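Local coordinates for protein glycosyl hydrolase 25 (Streptococcus pneumoniae, PDB 4FF5) that is a family 25 glycosyl hydrolase with a TIM fold, a pneumococcal virulence factor taking part in host-cell invasion and probably cleaving peptidoglycan sugar chains, at residues S203-Y209 and Y226-T232; S149-V155 and N181-G187; V80-S84 and N98-Y104. All coordinates share one frame; numbering follows the deposited sequence.

Interaction 1 (S203-Y209 and Y226-T232)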
loop_
_atom_site.group_PDB
_atom_site.type_symbol
_atom_site.label_atom_id
_atom_site.label_comp_id
_atom_site.label_asym_id
_atom_site.label_seq_id
_atom_site.Cartn_x
_atom_site.Cartn_y
_atom_site.Cartn_z
ATOM N N SER A 203 3.981 10.344 -3.798
ATOM C CA SER A 203 2.524 10.208 -3.846
ATOM C C SER A 203 1.928 10.145 -2.436
ATOM O O SER A 203 2.630 9.841 -1.465
ATOM C CB SER A 203 2.124 8.944 -4.615
ATOM O OG SER A 203 0.710 8.873 -4.801
ATOM N N VAL A 204 0.627 10.418 -2.341
ATOM C CA VAL A 204 -0.090 10.370 -1.068
ATOM C C VAL A 204 -1.323 9.494 -1.225
ATOM O O VAL A 204 -2.054 9.576 -2.227
ATOM C CB VAL A 204 -0.451 11.782 -0.535
ATOM C CG1 VAL A 204 -1.176 11.669 0.809
ATOM C CG2 VAL A 204 0.819 12.630 -0.377
ATOM N N TRP A 205 -1.557 8.660 -0.216
ATOM C CA TRP A 205 -2.656 7.722 -0.226
ATOM C C TRP A 205 -3.387 7.938 1.064
ATOM O O TRP A 205 -2.751 7.983 2.131
ATOM C CB TRP A 205 -2.011 6.347 -0.316
ATOM C CG TRP A 205 -2.878 5.144 -0.178
ATOM C CD1 TRP A 205 -4.270 5.032 -0.322
ATOM C CD2 TRP A 205 -2.395 3.798 0.075
ATOM N NE1 TRP A 205 -4.659 3.714 -0.157
ATOM C CE2 TRP A 205 -3.578 2.933 0.124
ATOM C CE3 TRP A 205 -1.137 3.247 0.323
ATOM C CZ2 TRP A 205 -3.480 1.561 0.348
ATOM C CZ3 TRP A 205 -1.055 1.865 0.566
ATOM C CH2 TRP A 205 -2.204 1.052 0.588
ATOM N N ILE A 206 -4.699 8.174 1.003
ATOM C CA ILE A 206 -5.432 8.555 2.230
ATOM C C ILE A 206 -6.671 7.696 2.470
ATOM O O ILE A 206 -7.509 7.532 1.570
ATOM C CB ILE A 206 -5.822 10.074 2.275
ATOM C CG1 ILE A 206 -4.597 10.977 2.098
ATOM C CG2 ILE A 206 -6.531 10.423 3.594
ATOM C CD1 ILE A 206 -4.900 12.473 1.965
ATOM N N PRO A 207 -6.811 7.161 3.704
ATOM C CA PRO A 207 -8.050 6.440 4.009
ATOM C C PRO A 207 -9.200 7.382 4.408
ATOM O O PRO A 207 -8.980 8.373 5.109
ATOM C CB PRO A 207 -7.657 5.570 5.199
ATOM C CG PRO A 207 -6.599 6.397 5.927
ATOM C CD PRO A 207 -5.843 7.122 4.831
ATOM N N SER A 208 -10.417 7.071 3.967
ATOM C CA SER A 208 -11.610 7.733 4.524
ATOM C C SER A 208 -12.809 6.834 4.250
ATOM O O SER A 208 -13.175 6.648 3.100
ATOM C CB SER A 208 -11.823 9.106 3.886
ATOM O OG SER A 208 -12.958 9.753 4.431
ATOM N N TYR A 209 -13.381 6.249 5.309
ATOM C CA TYR A 209 -14.363 5.175 5.150
ATOM C C TYR A 209 -15.829 5.559 5.270
ATOM O O TYR A 209 -16.691 4.738 4.953
ATOM C CB TYR A 209 -14.127 4.040 6.156
ATOM C CG TYR A 209 -12.788 3.326 6.089
ATOM C CD1 TYR A 209 -11.907 3.513 5.018
ATOM C CD2 TYR A 209 -12.411 2.454 7.116
ATOM C CE1 TYR A 209 -10.677 2.865 4.982
ATOM C CE2 TYR A 209 -11.195 1.781 7.078
ATOM C CZ TYR A 209 -10.334 1.995 6.006
ATOM O OH TYR A 209 -9.127 1.334 5.989
ATOM N N TYR A 226 -3.980 14.332 -3.016
ATOM C CA TYR A 226 -3.665 12.905 -2.927
ATOM C C TYR A 226 -3.985 12.157 -4.251
ATOM O O TYR A 226 -4.853 12.577 -5.029
ATOM C CB TYR A 226 -4.420 12.323 -1.731
ATOM C CG TYR A 226 -5.921 12.493 -1.861
ATOM C CD1 TYR A 226 -6.705 11.505 -2.463
ATOM C CD2 TYR A 226 -6.555 13.656 -1.399
ATOM C CE1 TYR A 226 -8.072 11.673 -2.615
ATOM C CE2 TYR A 226 -7.920 13.843 -1.566
ATOM C CZ TYR A 226 -8.674 12.847 -2.165
ATOM O OH TYR A 226 -10.031 13.005 -2.291
ATOM N N ASP A 227 -3.294 11.039 -4.479
ATOM C CA ASP A 227 -3.457 10.260 -5.702
ATOM C C ASP A 227 -4.456 9.123 -5.554
ATOM O O ASP A 227 -5.072 8.678 -6.526
ATOM C CB ASP A 227 -2.112 9.648 -6.100
ATOM C CG ASP A 227 -1.165 10.649 -6.706
ATOM O OD1 ASP A 227 -1.617 11.706 -7.184
ATOM O OD2 ASP A 227 0.051 10.365 -6.727
ATOM N N ILE A 228 -4.604 8.618 -4.337
ATOM C CA ILE A 228 -5.355 7.372 -4.159
ATOM C C ILE A 228 -6.037 7.386 -2.777
ATOM O O ILE A 228 -5.500 7.923 -1.808
ATOM C CB ILE A 228 -4.436 6.135 -4.425
ATOM C CG1 ILE A 228 -5.194 4.802 -4.256
ATOM C CG2 ILE A 228 -3.128 6.224 -3.636
ATOM C CD1 ILE A 228 -4.522 3.610 -4.925
ATOM N N HIS A 229 -7.240 6.822 -2.742
ATOM C CA HIS A 229 -8.158 6.897 -1.614
ATOM C C HIS A 229 -8.571 5.513 -1.186
ATOM O O HIS A 229 -9.161 4.739 -1.959
ATOM C CB HIS A 229 -9.354 7.763 -2.023
ATOM C CG HIS A 229 -10.553 7.677 -1.105
ATOM N ND1 HIS A 229 -11.811 7.859 -1.558
ATOM C CD2 HIS A 229 -10.659 7.446 0.277
ATOM C CE1 HIS A 229 -12.678 7.730 -0.540
ATOM N NE2 HIS A 229 -11.976 7.487 0.586
ATOM N N GLN A 230 -8.257 5.173 0.054
ATOM C CA GLN A 230 -8.717 3.925 0.616
ATOM C C GLN A 230 -10.128 4.125 1.167
ATOM O O GLN A 230 -10.299 4.774 2.206
ATOM C CB GLN A 230 -7.795 3.482 1.734
ATOM C CG GLN A 230 -8.007 2.016 2.103
ATOM C CD GLN A 230 -7.147 1.623 3.273
ATOM O OE1 GLN A 230 -7.336 2.137 4.399
ATOM N NE2 GLN A 230 -6.221 0.676 3.046
ATOM N N TYR A 231 -11.143 3.593 0.482
ATOM C CA TYR A 231 -12.515 4.004 0.816
ATOM C C TYR A 231 -13.313 3.087 1.751
ATOM O O TYR A 231 -14.355 3.492 2.270
ATOM C CB TYR A 231 -13.325 4.367 -0.441
ATOM C CG TYR A 231 -13.711 3.218 -1.373
ATOM C CD1 TYR A 231 -14.789 2.384 -1.088
ATOM C CD2 TYR A 231 -13.017 3.012 -2.571
ATOM C CE1 TYR A 231 -15.163 1.353 -1.953
ATOM C CE2 TYR A 231 -13.382 1.994 -3.448
ATOM C CZ TYR A 231 -14.453 1.183 -3.146
ATOM O OH TYR A 231 -14.801 0.181 -4.033
ATOM N N THR A 232 -12.838 1.855 1.952
ATOM C CA THR A 232 -13.489 0.916 2.864
ATOM C C THR A 232 -12.501 -0.173 3.289
ATOM O O THR A 232 -11.522 -0.442 2.578
ATOM C CB THR A 232 -14.767 0.283 2.231
ATOM O OG1 THR A 232 -15.465 -0.473 3.212
ATOM C CG2 THR A 232 -14.423 -0.618 1.039
#
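Gln230 OE1 is gripped by two phenol hydroxyls: Tyr209 OH donates to it across the contact at 2.5 Å, and Tyr185 OH bonds it from the neighbouring strand 182-186. The Tyr209 hydroxyl arrives above the plane of the amide carbonyl, 56° out of it, and ring and amide planes stand 45° apart. Gln230 reaches this place with CG anti to its backbone N (chi1 -165°) and the chain extended beyond, and Asp56 OD1 takes its NE2, so both amide ends are tied down and its rotation is fixed. Gln230 CB rests 3.7 Å from Trp205 NE1, whose own hydrogen bond goes to Asn247. On the same face, Ile228 CG2 lies along Trp205 CB, the two side chains pointing the same way. On the face that carries Ile206 and His229, His229 NE2 donates to Ser208 O at 2.9 Å, nearly in the imidazole plane and on a carbonyl lone pair. At the other end Ser203 OG donates to Asp227 OD2 at 2.5 Å, on the anti side of a carboxylate oxygen that also forms a salt bridge with Lys261. The backbones form a parallel ladder, with Ile206 N bonded to Ile228 O and Ser208 N to Gln230 O. Strands 203-207 and 228-232 follow each other without a helix between them, consistent with the modified TIM barrel of family 25. Strand 182-186 flanks one side and strand 244-249 the other, while helix 255-263 packs on Ser203, Asp227 and Ile228.

Interaction 2 (S149-V155 and N181-G187)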
loop_
_atom_site.group_PDB
_atom_site.type_symbol
_atom_site.label_atom_id
_atom_site.label_comp_id
_atom_site.label_asym_id
_atom_site.label_seq_id
_atom_site.Cartn_x
_atom_site.Cartn_y
_atom_site.Cartn_z
ATOM N N SER A 149 5.926 -1.837 -8.089
ATOM C CA SER A 149 5.654 -0.594 -8.807
ATOM C C SER A 149 5.784 0.664 -7.935
ATOM O O SER A 149 5.894 1.768 -8.464
ATOM C CB SER A 149 4.268 -0.646 -9.442
ATOM O OG SER A 149 3.257 -0.502 -8.445
ATOM N N TYR A 150 5.739 0.495 -6.609
ATOM C CA TYR A 150 5.774 1.609 -5.680
ATOM C C TYR A 150 6.060 1.063 -4.285
ATOM O O TYR A 150 5.719 -0.077 -3.984
ATOM C CB TYR A 150 4.423 2.334 -5.675
ATOM C CG TYR A 150 4.507 3.832 -5.890
ATOM C CD1 TYR A 150 4.378 4.377 -7.171
ATOM C CD2 TYR A 150 4.711 4.704 -4.815
ATOM C CE1 TYR A 150 4.455 5.753 -7.379
ATOM C CE2 TYR A 150 4.785 6.081 -5.011
ATOM C CZ TYR A 150 4.650 6.597 -6.297
ATOM O OH TYR A 150 4.735 7.961 -6.508
ATOM N N TYR A 151 6.670 1.879 -3.442
ATOM C CA TYR A 151 6.842 1.528 -2.040
ATOM C C TYR A 151 6.031 2.509 -1.206
ATOM O O TYR A 151 6.166 3.714 -1.384
ATOM C CB TYR A 151 8.303 1.666 -1.654
ATOM C CG TYR A 151 9.218 0.688 -2.325
ATOM C CD1 TYR A 151 9.738 0.935 -3.610
ATOM C CD2 TYR A 151 9.614 -0.466 -1.658
ATOM C CE1 TYR A 151 10.609 0.015 -4.213
ATOM C CE2 TYR A 151 10.479 -1.383 -2.250
ATOM C CZ TYR A 151 10.977 -1.139 -3.518
ATOM O OH TYR A 151 11.841 -2.083 -4.065
ATOM N N TRP A 152 5.198 1.998 -0.309
ATOM C CA TRP A 152 4.331 2.856 0.517
ATOM C C TRP A 152 4.623 2.738 1.994
ATOM O O TRP A 152 4.792 1.623 2.527
ATOM C CB TRP A 152 2.865 2.480 0.277
ATOM C CG TRP A 152 2.343 2.826 -1.101
ATOM C CD1 TRP A 152 2.256 2.000 -2.211
ATOM C CD2 TRP A 152 1.818 4.121 -1.546
ATOM N NE1 TRP A 152 1.715 2.665 -3.279
ATOM C CE2 TRP A 152 1.438 3.948 -2.952
ATOM C CE3 TRP A 152 1.629 5.368 -0.939
ATOM C CZ2 TRP A 152 0.878 4.982 -3.701
ATOM C CZ3 TRP A 152 1.088 6.407 -1.712
ATOM C CH2 TRP A 152 0.706 6.210 -3.052
ATOM N N LEU A 153 4.639 3.887 2.677
ATOM C CA LEU A 153 4.776 3.946 4.128
ATOM C C LEU A 153 3.398 4.110 4.719
ATOM O O LEU A 153 2.753 5.141 4.494
ATOM C CB LEU A 153 5.636 5.166 4.531
ATOM C CG LEU A 153 7.163 4.936 4.519
ATOM C CD1 LEU A 153 7.686 4.665 3.115
ATOM C CD2 LEU A 153 7.867 6.112 5.190
ATOM N N ASP A 154 2.928 3.090 5.428
ATOM C CA ASP A 154 1.622 3.126 6.093
ATOM C C ASP A 154 1.833 3.717 7.490
ATOM O O ASP A 154 2.389 3.065 8.374
ATOM C CB ASP A 154 1.008 1.710 6.125
ATOM C CG ASP A 154 -0.164 1.581 7.100
ATOM O OD1 ASP A 154 -0.608 2.585 7.679
ATOM O OD2 ASP A 154 -0.603 0.454 7.341
ATOM N N VAL A 155 1.421 4.974 7.664
ATOM C CA VAL A 155 1.658 5.698 8.905
ATOM C C VAL A 155 0.336 5.861 9.648
ATOM O O VAL A 155 -0.582 6.520 9.140
ATOM C CB VAL A 155 2.267 7.088 8.613
ATOM C CG1 VAL A 155 2.485 7.867 9.906
ATOM C CG2 VAL A 155 3.584 6.927 7.855
ATOM N N ASN A 181 10.069 5.295 -6.113
ATOM C CA ASN A 181 8.659 5.587 -5.917
ATOM C C ASN A 181 8.387 5.333 -4.456
ATOM O O ASN A 181 8.329 4.175 -4.024
ATOM C CB ASN A 181 7.796 4.699 -6.821
ATOM C CG ASN A 181 8.101 4.901 -8.298
ATOM O OD1 ASN A 181 8.656 5.931 -8.700
ATOM N ND2 ASN A 181 7.738 3.927 -9.110
ATOM N N ILE A 182 8.304 6.420 -3.679
ATOM C CA ILE A 182 8.067 6.305 -2.236
ATOM C C ILE A 182 6.878 7.189 -1.844
ATOM O O ILE A 182 6.972 8.428 -1.847
ATOM C CB ILE A 182 9.288 6.681 -1.375
ATOM C CG1 ILE A 182 10.556 5.958 -1.843
ATOM C CG2 ILE A 182 9.048 6.296 0.078
ATOM C CD1 ILE A 182 11.758 6.347 -0.996
ATOM N N GLY A 183 5.772 6.532 -1.503
ATOM C CA GLY A 183 4.548 7.252 -1.184
ATOM C C GLY A 183 4.213 7.093 0.272
ATOM O O GLY A 183 4.764 6.218 0.957
ATOM N N ILE A 184 3.316 7.945 0.761
ATOM C CA ILE A 184 2.883 7.858 2.167
ATOM C C ILE A 184 1.360 7.665 2.259
ATOM O O ILE A 184 0.610 8.357 1.616
ATOM C CB ILE A 184 3.335 9.095 3.014
ATOM C CG1 ILE A 184 2.849 8.929 4.470
ATOM C CG2 ILE A 184 2.815 10.404 2.385
ATOM C CD1 ILE A 184 3.433 9.932 5.452
ATOM N N TYR A 185 0.942 6.669 3.040
ATOM C CA TYR A 185 -0.436 6.504 3.459
ATOM C C TYR A 185 -0.601 7.088 4.874
ATOM O O TYR A 185 0.113 6.708 5.814
ATOM C CB TYR A 185 -0.777 5.014 3.430
ATOM C CG TYR A 185 -2.062 4.570 4.106
ATOM C CD1 TYR A 185 -3.190 4.275 3.358
ATOM C CD2 TYR A 185 -2.129 4.409 5.498
ATOM C CE1 TYR A 185 -4.350 3.806 3.969
ATOM C CE2 TYR A 185 -3.289 3.950 6.117
ATOM C CZ TYR A 185 -4.387 3.659 5.359
ATOM O OH TYR A 185 -5.531 3.197 5.995
ATOM N N VAL A 186 -1.534 8.027 5.013
ATOM C CA VAL A 186 -1.765 8.656 6.323
ATOM C C VAL A 186 -3.176 9.257 6.375
ATOM O O VAL A 186 -3.648 9.816 5.382
ATOM C CB VAL A 186 -0.634 9.687 6.647
ATOM C CG1 VAL A 186 -0.562 10.830 5.634
ATOM C CG2 VAL A 186 -0.747 10.217 8.079
ATOM N N GLY A 187 -3.851 9.123 7.513
ATOM C CA GLY A 187 -5.177 9.753 7.674
ATOM C C GLY A 187 -5.014 11.262 7.824
ATOM O O GLY A 187 -3.942 11.753 8.231
HETATM O O HOH W 1 -2.939 7.615 9.698
#
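Asn181 sets its CB squarely over the Tyr150 ring, 3.3 Å from the centroid, where strands 151-155 and 182-186 of a beta-alpha-beta unit of the TIM barrel begin to pair, in parallel. The Asn181 amide lies only 26° from the plane of that ring, and its ND2 donates to Ser149 O as well as to Lys265 O, which fixes the amide's rotation and keeps CB over the ring. The Tyr150 hydroxyl itself bonds Thr202. Trp152 comes next: CG stands anti to the carbonyl carbon (chi1 -69°), which brings CE3 and CZ3 back to the partner strand, with Trp152 CE3 3.3 Å from Gly183 C and CZ3 3.6 Å from Gly183 CA. Gly183, having no side chain, lets the indole settle this close to the backbone. Further along the same sheet face, Asp154 and Tyr185 run side by side with carboxylate and ring planes 76° apart, Asp154 OD1 lying 3.2 Å from Tyr185 CD2. Leu153, Ile182 and Val155 point to the other face and pack on helix 163-177, with Leu153 CD1 meeting Ile182 CG2; Ile184, on that face too, packs on Ile196 and Phe201. Where the strands part, a water donates to Val155 O and accepts from Gly187 N at 2.8 Å.

Interaction 3 (V80-S84 and N98-Y104). With EDO (1,2-ethanediol), chain C.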
loop_
_atom_site.group_PDB
_atom_site.type_symbol
_atom_site.label_atom_id
_atom_site.label_comp_id
_atom_site.label_asym_id
_atom_site.label_seq_id
_atom_site.Cartn_x
_atom_site.Cartn_y
_atom_site.Cartn_z
ATOM N N VAL A 80 0.611 -4.707 -1.590
ATOM C CA VAL A 80 0.805 -5.886 -0.710
ATOM C C VAL A 80 1.677 -5.535 0.515
ATOM O O VAL A 80 2.725 -4.900 0.370
ATOM C CB VAL A 80 1.449 -7.056 -1.517
ATOM C CG1 VAL A 80 1.837 -8.231 -0.607
ATOM C CG2 VAL A 80 0.480 -7.553 -2.591
ATOM N N ARG A 81 1.267 -5.954 1.707
ATOM C CA ARG A 81 2.050 -5.669 2.908
ATOM C C ARG A 81 3.268 -6.576 2.978
ATOM O O ARG A 81 3.131 -7.789 2.842
ATOM C CB ARG A 81 1.236 -5.879 4.172
ATOM C CG ARG A 81 1.938 -5.291 5.386
ATOM C CD ARG A 81 1.139 -5.507 6.659
ATOM N NE ARG A 81 1.203 -6.893 7.143
ATOM C CZ ARG A 81 0.749 -7.297 8.330
ATOM N NH1 ARG A 81 0.225 -6.418 9.173
ATOM N NH2 ARG A 81 0.825 -8.583 8.687
ATOM N N VAL A 82 4.441 -5.984 3.181
ATOM C CA VAL A 82 5.697 -6.755 3.316
ATOM C C VAL A 82 6.231 -6.713 4.764
ATOM O O VAL A 82 6.781 -7.697 5.290
ATOM C CB VAL A 82 6.731 -6.266 2.264
ATOM C CG1 VAL A 82 8.104 -6.931 2.422
ATOM C CG2 VAL A 82 6.192 -6.554 0.867
ATOM N N HIS A 83 6.048 -5.570 5.425
ATOM C CA HIS A 83 6.554 -5.412 6.775
ATOM C C HIS A 83 5.536 -4.768 7.680
ATOM O O HIS A 83 4.847 -3.823 7.285
ATOM C CB HIS A 83 7.824 -4.566 6.715
ATOM C CG HIS A 83 8.676 -4.627 7.959
ATOM N ND1 HIS A 83 8.644 -3.681 8.901
ATOM C CD2 HIS A 83 9.602 -5.574 8.388
ATOM C CE1 HIS A 83 9.508 -3.982 9.881
ATOM N NE2 HIS A 83 10.088 -5.147 9.574
ATOM N N SER A 84 5.420 -5.271 8.900
ATOM C CA SER A 84 4.924 -4.407 9.977
ATOM C C SER A 84 5.952 -4.137 11.067
ATOM O O SER A 84 6.620 -5.056 11.576
ATOM C CB SER A 84 3.663 -4.954 10.607
ATOM O OG SER A 84 3.427 -4.187 11.779
ATOM N N ASN A 98 9.793 -10.469 13.631
ATOM C CA ASN A 98 10.692 -9.440 13.097
ATOM C C ASN A 98 9.979 -8.485 12.113
ATOM O O ASN A 98 10.613 -7.644 11.485
ATOM C CB ASN A 98 11.911 -10.071 12.424
ATOM C CG ASN A 98 11.582 -10.676 11.070
ATOM O OD1 ASN A 98 10.412 -10.919 10.743
ATOM N ND2 ASN A 98 12.616 -10.938 10.279
ATOM N N GLY A 99 8.670 -8.636 11.993
ATOM C CA GLY A 99 7.853 -7.766 11.145
ATOM C C GLY A 99 7.583 -8.253 9.739
ATOM O O GLY A 99 6.691 -7.719 9.049
ATOM N N ILE A 100 8.312 -9.275 9.295
ATOM C CA ILE A 100 8.072 -9.840 7.969
ATOM C C ILE A 100 6.662 -10.453 7.860
ATOM O O ILE A 100 6.268 -11.308 8.665
ATOM C CB ILE A 100 9.193 -10.824 7.556
ATOM C CG1 ILE A 100 10.515 -10.054 7.355
ATOM C CG2 ILE A 100 8.808 -11.615 6.304
ATOM C CD1 ILE A 100 10.514 -9.075 6.176
ATOM N N ASP A 101 5.909 -9.988 6.861
ATOM C CA ASP A 101 4.568 -10.487 6.595
ATOM C C ASP A 101 4.615 -11.964 6.140
ATOM O O ASP A 101 5.490 -12.363 5.355
ATOM C CB ASP A 101 3.890 -9.594 5.543
ATOM C CG ASP A 101 2.434 -9.970 5.298
ATOM O OD1 ASP A 101 2.207 -10.956 4.581
ATOM O OD2 ASP A 101 1.519 -9.261 5.799
ATOM N N LYS A 102 3.680 -12.763 6.635
ATOM C CA LYS A 102 3.671 -14.217 6.340
ATOM C C LYS A 102 3.113 -14.619 4.962
ATOM O O LYS A 102 3.261 -15.774 4.558
ATOM C CB LYS A 102 2.986 -14.997 7.472
ATOM C CG LYS A 102 3.847 -15.097 8.723
ATOM C CD LYS A 102 3.150 -15.882 9.822
ATOM C CE LYS A 102 4.088 -16.090 10.993
ATOM N NZ LYS A 102 3.345 -16.738 12.101
ATOM N N ALA A 103 2.490 -13.686 4.235
ATOM C CA ALA A 103 1.876 -14.013 2.947
ATOM C C ALA A 103 2.450 -13.275 1.732
ATOM O O ALA A 103 2.105 -13.621 0.605
ATOM C CB ALA A 103 0.357 -13.815 3.002
ATOM N N TYR A 104 3.325 -12.282 1.944
ATOM C CA TYR A 104 3.669 -11.354 0.851
ATOM C C TYR A 104 4.229 -12.025 -0.419
ATOM O O TYR A 104 3.887 -11.619 -1.526
ATOM C CB TYR A 104 4.585 -10.208 1.334
ATOM C CG TYR A 104 6.045 -10.589 1.439
ATOM C CD1 TYR A 104 6.942 -10.270 0.424
ATOM C CD2 TYR A 104 6.523 -11.284 2.549
ATOM C CE1 TYR A 104 8.293 -10.622 0.513
ATOM C CE2 TYR A 104 7.857 -11.644 2.644
ATOM C CZ TYR A 104 8.736 -11.319 1.637
ATOM O OH TYR A 104 10.061 -11.694 1.765
HETATM C C1 EDO C . 5.525 -17.149 15.644
HETATM O O1 EDO C . 5.499 -16.426 14.400
HETATM C C2 EDO C . 4.220 -17.898 15.841
HETATM O O2 EDO C . 3.536 -18.144 14.595
HETATM O O HOH W 2 0.961 -9.701 2.310
#
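Asp101 turns its side chain toward Arg81, and every atom from CB outward has a neighbour. Asp101 CB lies 3.3 Å from Arg81 O. CG, anti to the backbone N (chi1 -175°), keeps beside the same carbonyl. Asp101 OD2 then receives Arg81 NE at 2.7 Å on its anti lone pair, close to the guanidinium plane, while Arg81 NH2 adds a weak second bond; the carboxylate stands 76° from the guanidinium. Gly59 N also donates to OD2, so Asp101 OD2 joins strand 77-84 and the backbone at Gly59 to its own loop. Asp101 OD1 turns back on its own segment and accepts from Ala103 N at 2.8 Å, and a water donates to Arg81 O and, weakly, to Asp101 OD1. The backbones are joined by Asp101 N to Val82 O and Ser84 N to Gly99 O, with His83 bridged to Ile100. Gly99 has a positive phi (94°) and lays its CA over the face of the His83 ring, 4.1 Å from the centroid; His83 NE2 gives Asn98 O a weak bond. Asn98 OD1 in turn accepts from Ile100 N, closing an Asx turn. At the far end the Tyr104 ring takes Val82 CG1 over one face, and Tyr104 CB sits 3.9 Å from Val80 CG1. Lys102 NZ bonds Asn92 O beside a cation-pi contact with Phe96, and additionally an ethanediol, probably from the crystallisation liquor. The Asp101 carboxylate thus supplies a capping bond in the turn leading into helix 104-112, within a beta-alpha connection of the TIM barrel whose loop folds back along its own strand.

In the fold
All three interactions involve strands of the TIM-barrel sheet. Interactions 1 and 2 are buried pairings of parallel strands and touch directly, since strands 182-186 and 203-207 are neighbours: Trp205 N bonds Ile184 O, and Ser203 OG packs on Trp152 CH2. Interaction 3 lies about 21 Å from interaction 1, centre to centre, on the opposite side of the chain's centre, and joins a strand to a loop. Chemistry follows place: interaction 1 adds to its ladder a glutamine held by phenols at one end and a serine-aspartate bond at the other, interaction 2 adds aromatic rings packed on a glycine and an asparagine, and interaction 3, largely buried but reaching the surface at Asn98 and Lys102, depends on a salt bridge and a capping bond.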